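Local coordinates for 2,5-dihydroxypyridine 5,6-dioxygenase (Pseudomonas putida KT2440, PDB 7CUP), which catalyses the iron(II)-dependent, O2-consuming ring cleavage of 2,5-dihydroxypyridine between carbons 5 and 6, yielding N-formylmaleamate in aerobic nicotinate degradation, at the interface of chains A and B and the interface of chains A and C. Sequence-based numbering; all coordinates share one arbitrary frame. Chains: chain A/B/C, 2,5-dihydroxypyridine 5,6-dioxygenase.

Contact 1: the interface of chains A and B. Residues chain A 224-225, 243-244; chain B 212, 224.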
# COMPACT_ATOMS: atom_id res chain seq x y z
N ARG A 224 39.08 -11.15 10.70
CA ARG A 224 39.44 -11.81 11.99
C ARG A 224 40.86 -12.38 11.89
O ARG A 224 41.42 -12.71 12.92
CB ARG A 224 38.34 -12.82 12.36
CG ARG A 224 36.99 -12.17 12.63
CD ARG A 224 37.10 -11.06 13.66
NE ARG A 224 37.63 -11.53 14.95
CZ ARG A 224 36.89 -11.82 16.03
NH1 ARG A 224 35.58 -11.68 16.00
NH2 ARG A 224 37.47 -12.21 17.15
N GLU A 225 41.44 -12.42 10.70
CA GLU A 225 42.89 -12.66 10.51
C GLU A 225 43.37 -11.74 9.39
O GLU A 225 42.56 -11.33 8.55
CB GLU A 225 43.25 -14.11 10.15
CG GLU A 225 42.13 -15.12 10.32
CD GLU A 225 42.38 -16.46 9.64
OE1 GLU A 225 41.42 -17.01 9.00
OE2 GLU A 225 43.55 -16.95 9.75
N PHE A 243 41.48 -17.72 5.97
CA PHE A 243 40.12 -17.87 5.41
C PHE A 243 39.75 -16.61 4.61
O PHE A 243 39.29 -16.76 3.49
CB PHE A 243 39.09 -18.22 6.48
CG PHE A 243 37.69 -18.12 5.96
CD1 PHE A 243 37.28 -18.92 4.91
CD2 PHE A 243 36.83 -17.14 6.42
CE1 PHE A 243 36.01 -18.77 4.38
CE2 PHE A 243 35.55 -17.00 5.90
CZ PHE A 243 35.14 -17.82 4.89
N GLU A 244 39.89 -15.43 5.20
CA GLU A 244 39.52 -14.18 4.52
C GLU A 244 40.21 -14.16 3.14
O GLU A 244 39.53 -13.86 2.17
CB GLU A 244 39.87 -12.94 5.33
CG GLU A 244 38.84 -12.57 6.39
CD GLU A 244 39.14 -13.16 7.75
OE1 GLU A 244 38.37 -12.89 8.69
OE2 GLU A 244 40.15 -13.89 7.86
N VAL B 212 37.14 -25.11 7.99
CA VAL B 212 37.06 -23.63 7.94
C VAL B 212 36.52 -23.27 6.56
O VAL B 212 36.99 -23.89 5.55
CB VAL B 212 38.44 -23.02 8.24
CG1 VAL B 212 38.48 -21.54 7.89
CG2 VAL B 212 38.81 -23.27 9.69
N ARG B 224 34.37 -20.87 11.11
CA ARG B 224 35.70 -20.28 11.42
C ARG B 224 36.55 -21.29 12.21
O ARG B 224 37.77 -21.05 12.36
CB ARG B 224 35.54 -18.93 12.14
CG ARG B 224 34.88 -17.83 11.32
CD ARG B 224 35.43 -17.71 9.91
NE ARG B 224 36.83 -17.31 9.91
CZ ARG B 224 37.28 -16.06 9.78
NH1 ARG B 224 36.43 -15.06 9.62
NH2 ARG B 224 38.59 -15.83 9.79
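The carboxylate oxygen OE1 of A:Glu244 is gripped from both chains. B:Arg224 reaches it across the interface through the guanidinium nitrogen NH1 at 3.1 Å, a salt bridge and hydrogen bond that keeps close to the guanidinium plane. On the opposite face of the carboxylate the backbone N of A:Arg224 donates to the same OE1 at 2.8 Å, nearly straight (173° at H). Both donors lie well out of the carboxylate plane, one on each side. That plane is tilted 72° against the guanidinium, so the two groups do not pair flat; NH2 makes weak bonds to both A:Glu244 oxygens. NH2 of B:Arg224 also makes a salt bridge to A:Glu225 OE1 at 3.2 Å, with weak hydrogen-bond geometry. A:Glu225 OE1 is itself steadied by the backbone N of A:Phe243 at 3.1 Å. The B:Arg224 chain bends at chi2 and chi3, which lays one guanidinium face over the rim of the A:Phe243 ring; A:Phe243 CD2 lies 3.6 Å from B:Arg224 CZ, near the centre of that face. Two carboxylates and an aromatic ring probably hold the guanidinium's rotation, and the acidic pair would probably stabilise its charge. B:Val212 adds apolar packing, its CG1 methyl 3.7 Å from A:Phe243 CB. A:Phe243 and A:Glu244 form the first turn of helix 243-253, A:Glu225 lies in the loop before strand 227-232, and B:Arg224 occupies the equivalent loop of its own chain.

Contact 2: the interface of chains A and B. Residues chain A 243, 246-247, 250; chain B 213, 276, 324-325.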
# COMPACT_ATOMS: atom_id res chain seq x y z
N PHE A 243 41.48 -17.72 5.97
CA PHE A 243 40.12 -17.87 5.41
C PHE A 243 39.75 -16.61 4.61
O PHE A 243 39.29 -16.76 3.49
CB PHE A 243 39.09 -18.22 6.48
CG PHE A 243 37.69 -18.12 5.96
CD1 PHE A 243 37.28 -18.92 4.91
CD2 PHE A 243 36.83 -17.14 6.42
CE1 PHE A 243 36.01 -18.77 4.38
CE2 PHE A 243 35.55 -17.00 5.90
CZ PHE A 243 35.14 -17.82 4.89
N GLU A 246 41.38 -16.63 1.21
CA GLU A 246 40.81 -17.60 0.24
C GLU A 246 39.48 -17.06 -0.30
O GLU A 246 39.20 -17.22 -1.50
CB GLU A 246 40.57 -18.94 0.92
CG GLU A 246 40.09 -20.01 -0.03
CD GLU A 246 39.80 -21.28 0.72
OE1 GLU A 246 39.31 -22.22 0.11
OE2 GLU A 246 40.06 -21.33 1.93
N TYR A 247 38.65 -16.49 0.57
CA TYR A 247 37.33 -15.93 0.18
C TYR A 247 37.56 -14.77 -0.78
O TYR A 247 36.89 -14.73 -1.82
CB TYR A 247 36.52 -15.51 1.41
CG TYR A 247 35.15 -14.95 1.10
CD1 TYR A 247 34.99 -13.63 0.71
CD2 TYR A 247 34.01 -15.71 1.24
CE1 TYR A 247 33.74 -13.09 0.44
CE2 TYR A 247 32.75 -15.18 1.00
CZ TYR A 247 32.61 -13.86 0.59
OH TYR A 247 31.40 -13.32 0.29
N ASP A 250 38.82 -16.12 -4.19
CA ASP A 250 37.72 -16.80 -4.92
C ASP A 250 36.76 -15.75 -5.49
O ASP A 250 36.21 -15.96 -6.60
CB ASP A 250 37.03 -17.79 -4.00
CG ASP A 250 36.15 -18.82 -4.68
OD1 ASP A 250 36.63 -19.93 -4.93
OD2 ASP A 250 35.00 -18.49 -4.94
N GLY B 213 35.50 -22.42 6.52
CA GLY B 213 34.92 -21.97 5.24
C GLY B 213 33.77 -22.83 4.75
O GLY B 213 33.06 -22.39 3.78
N TRP B 276 30.13 -20.23 -3.98
CA TRP B 276 30.43 -20.43 -2.54
C TRP B 276 30.50 -19.08 -1.83
O TRP B 276 30.10 -19.00 -0.70
CB TRP B 276 31.70 -21.26 -2.42
CG TRP B 276 32.23 -21.32 -1.03
CD1 TRP B 276 31.67 -21.93 0.05
CD2 TRP B 276 33.43 -20.69 -0.57
NE1 TRP B 276 32.48 -21.77 1.15
CE2 TRP B 276 33.56 -21.01 0.80
CE3 TRP B 276 34.42 -19.93 -1.20
CZ2 TRP B 276 34.63 -20.56 1.56
CZ3 TRP B 276 35.48 -19.48 -0.44
CH2 TRP B 276 35.60 -19.82 0.91
N ARG B 324 33.42 -27.95 0.64
CA ARG B 324 34.30 -27.67 -0.51
C ARG B 324 35.47 -28.66 -0.55
O ARG B 324 35.74 -29.35 0.50
CB ARG B 324 34.92 -26.28 -0.39
CG ARG B 324 33.89 -25.17 -0.47
CD ARG B 324 34.66 -23.86 -0.50
NE ARG B 324 35.49 -23.90 0.68
CZ ARG B 324 36.68 -23.36 0.78
NH1 ARG B 324 37.19 -22.70 -0.24
NH2 ARG B 324 37.32 -23.47 1.93
N ASN B 325 36.20 -28.62 -1.67
CA ASN B 325 37.53 -29.25 -1.83
C ASN B 325 37.45 -30.77 -1.65
O ASN B 325 38.48 -31.34 -1.31
CB ASN B 325 38.52 -28.77 -0.75
CG ASN B 325 38.80 -27.29 -0.78
OD1 ASN B 325 38.89 -26.73 -1.87
ND2 ASN B 325 39.00 -26.67 0.40
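B:Trp276 of this non-haem iron dioxygenase presents the benzo end of its indole to helix 243-253 of chain A, CZ2 lying in the plane of the A:Phe243 ring, at its edge, 3.6 Å from CE1. A:Phe243 CE1 also touches B:Gly213 CA at 3.5 Å, where the glycine has no side chain to hold the ring off. Further along the helix, A:Asp250 sets its carboxylate almost perpendicular to the indole (85°), with A:Asp250 CG 4.0 Å from B:Trp276 CE3, while the backbone CA of A:Tyr247 approaches CZ3. Within chain B, B:Trp276 NE1 donates to the carbonyl O of B:Gly213 at 2.8 Å, nearly in the ring plane, which helps fix the turn of the indole. B:Arg324 lies over one indole face: its CD sits above the ring, and CZ2 of B:Trp276 lies over the centre of one face of its guanidinium. From there it meets A:Glu246 tip to tip as a charge pairing, the two planes 42° apart. A:Glu246 reaches it fully extended, CG anti to the backbone N (chi1 -176°). The modelled approach of A:Glu246 OE1 to B:Arg324 NH1 is too short to be trusted, leaving the salt-bridge geometry doubtful, and the hydrogen bond from B:Arg324 NH2 to A:Glu246 OE2, at 3.5 Å, is weak. B:Asn325 places its amide ND2 over the other guanidinium face, toward the rim.

Contact 3: the interface of chains A and C. Residues chain A 55, 57, 86-87, 89-90, 93; chain C 55, 86-87, 89-90, 93.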
# COMPACT_ATOMS: atom_id res chain seq x y z
N TYR A 55 10.56 17.92 -10.24
CA TYR A 55 9.90 16.76 -10.87
C TYR A 55 10.71 15.53 -10.48
O TYR A 55 11.91 15.69 -10.13
CB TYR A 55 9.80 16.93 -12.39
CG TYR A 55 11.10 17.17 -13.12
CD1 TYR A 55 11.70 18.42 -13.10
CD2 TYR A 55 11.74 16.17 -13.82
CE1 TYR A 55 12.90 18.66 -13.77
CE2 TYR A 55 12.95 16.38 -14.48
CZ TYR A 55 13.53 17.63 -14.45
OH TYR A 55 14.68 17.89 -15.12
N VAL A 57 12.02 11.70 -11.81
CA VAL A 57 12.34 10.82 -12.96
C VAL A 57 12.51 9.42 -12.40
O VAL A 57 13.32 9.25 -11.48
CB VAL A 57 13.60 11.30 -13.68
CG1 VAL A 57 13.92 10.36 -14.83
CG2 VAL A 57 13.43 12.72 -14.16
N ALA A 86 17.36 10.04 -23.84
CA ALA A 86 16.16 10.83 -23.48
C ALA A 86 16.17 11.07 -21.96
O ALA A 86 16.05 12.26 -21.51
CB ALA A 86 14.92 10.12 -23.99
N ALA A 87 16.31 10.00 -21.18
CA ALA A 87 16.43 10.02 -19.69
C ALA A 87 17.62 10.88 -19.27
O ALA A 87 17.49 11.71 -18.34
CB ALA A 87 16.56 8.62 -19.17
N ARG A 89 18.84 13.39 -20.89
CA ARG A 89 18.46 14.82 -21.15
C ARG A 89 17.43 15.29 -20.12
O ARG A 89 17.33 16.49 -19.87
CB ARG A 89 17.90 15.01 -22.57
CG ARG A 89 18.88 14.77 -23.70
CD ARG A 89 19.70 16.01 -23.91
NE ARG A 89 20.78 15.97 -24.88
CZ ARG A 89 20.63 16.09 -26.19
NH1 ARG A 89 19.44 16.16 -26.75
NH2 ARG A 89 21.69 16.09 -26.97
N ALA A 90 16.62 14.38 -19.58
CA ALA A 90 15.58 14.73 -18.58
C ALA A 90 16.27 15.16 -17.29
O ALA A 90 15.78 16.08 -16.61
CB ALA A 90 14.62 13.57 -18.38
N ALA A 93 18.26 18.64 -17.91
CA ALA A 93 17.28 19.75 -17.82
C ALA A 93 17.35 20.41 -16.45
O ALA A 93 17.11 21.61 -16.38
CB ALA A 93 15.88 19.27 -18.11
N TYR C 55 11.06 6.06 -19.31
CA TYR C 55 11.17 6.67 -17.97
C TYR C 55 9.82 7.29 -17.62
O TYR C 55 9.04 7.57 -18.55
CB TYR C 55 12.29 7.69 -17.91
CG TYR C 55 12.21 8.81 -18.92
CD1 TYR C 55 12.58 8.61 -20.24
CD2 TYR C 55 11.85 10.10 -18.55
CE1 TYR C 55 12.55 9.62 -21.18
CE2 TYR C 55 11.83 11.14 -19.47
CZ TYR C 55 12.15 10.89 -20.80
OH TYR C 55 12.12 11.88 -21.74
N ALA C 86 12.20 23.03 -17.06
CA ALA C 86 13.01 21.80 -16.92
C ALA C 86 12.12 20.55 -17.14
O ALA C 86 12.48 19.65 -17.94
CB ALA C 86 13.68 21.79 -15.59
N ALA C 87 10.94 20.55 -16.53
CA ALA C 87 9.94 19.47 -16.68
C ALA C 87 9.54 19.40 -18.15
O ALA C 87 9.43 18.30 -18.67
CB ALA C 87 8.74 19.73 -15.78
N ARG C 89 11.25 20.32 -20.82
CA ARG C 89 12.42 19.74 -21.51
C ARG C 89 12.55 18.25 -21.23
O ARG C 89 12.98 17.54 -22.12
CB ARG C 89 13.68 20.52 -21.13
CG ARG C 89 13.75 21.81 -21.92
CD ARG C 89 14.80 22.70 -21.38
NE ARG C 89 14.99 23.80 -22.30
CZ ARG C 89 15.90 24.74 -22.10
NH1 ARG C 89 16.67 24.71 -21.02
NH2 ARG C 89 16.04 25.72 -22.97
N ALA C 90 12.21 17.78 -20.03
CA ALA C 90 12.32 16.33 -19.75
C ALA C 90 11.30 15.57 -20.62
O ALA C 90 11.61 14.44 -21.02
CB ALA C 90 12.11 16.08 -18.29
N ALA C 93 12.40 15.59 -24.49
CA ALA C 93 13.52 14.64 -24.72
C ALA C 93 12.97 13.36 -25.31
O ALA C 93 13.76 12.64 -25.89
CB ALA C 93 14.26 14.36 -23.43
O HOH W 1 15.94 23.48 -18.09
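A:Tyr55 and C:Tyr55 hold CG between backbone N and carbonyl carbon (chi1 56° in both), a crowded position that swings the phenol from strand 53-58 toward the start of the partner's helix 85-92. There CE1 of C:Tyr55 packs against the methyl CB of A:Ala86 at 3.7 Å, and the CA of A:Ala87 lies over one ring face, away from its centre. Across the ring from CE1, CE2 of C:Tyr55 meets A:Ala90 CB at 3.9 Å. The phenol tip stays in its own chain: OH of C:Tyr55 donates to the carbonyl O of C:Ala90 at 2.7 Å, almost in line with the carbonyl bond, which pins the ring between strand and helix. An alanine in place of C:Tyr55 would probably open a gap against A:Ala86 and A:Ala90 and leave the C:Ala90 carbonyl without this donor. Two-fold symmetry repeats these contacts with the chains exchanged. Near the middle of the patch, the methyl carbons CB of A:Ala90 and C:Ala90 touch at 3.6 Å; such small side chains probably allow the helices to come close. Toward the helix ends, A:Ala93 CB fits against the carbonyl O of C:Ala86 at 3.4 Å and beside C:Arg89 CB. No direct polar bond crosses the patch, but water 1 bridges it, 2.8 Å from the carbonyl O of A:Ala93 and 3.3 Å from the guanidinium NH1 of C:Arg89.

Contacts 1 and 2 are neighbouring parts of one A-B interface, the centres of their C-alpha atoms about 10 Å apart. They share A:Phe243, and helix 243-253 carries chain A residues into both; on the chain B side the adjacent residues B:Val212 and B:Gly213 also join them. Contact 3 lies about 49 Å from contact 1 and 47 Å from contact 2 between C-alpha centres, built from strand 53-58, helix 85-92 and the residue following it. Chain A thus uses separate surfaces for B and C: one charged and aromatic, not an exact two-fold, the other apolar and two-fold symmetric. Repeated together, such interfaces could build the deposited six-copy assembly.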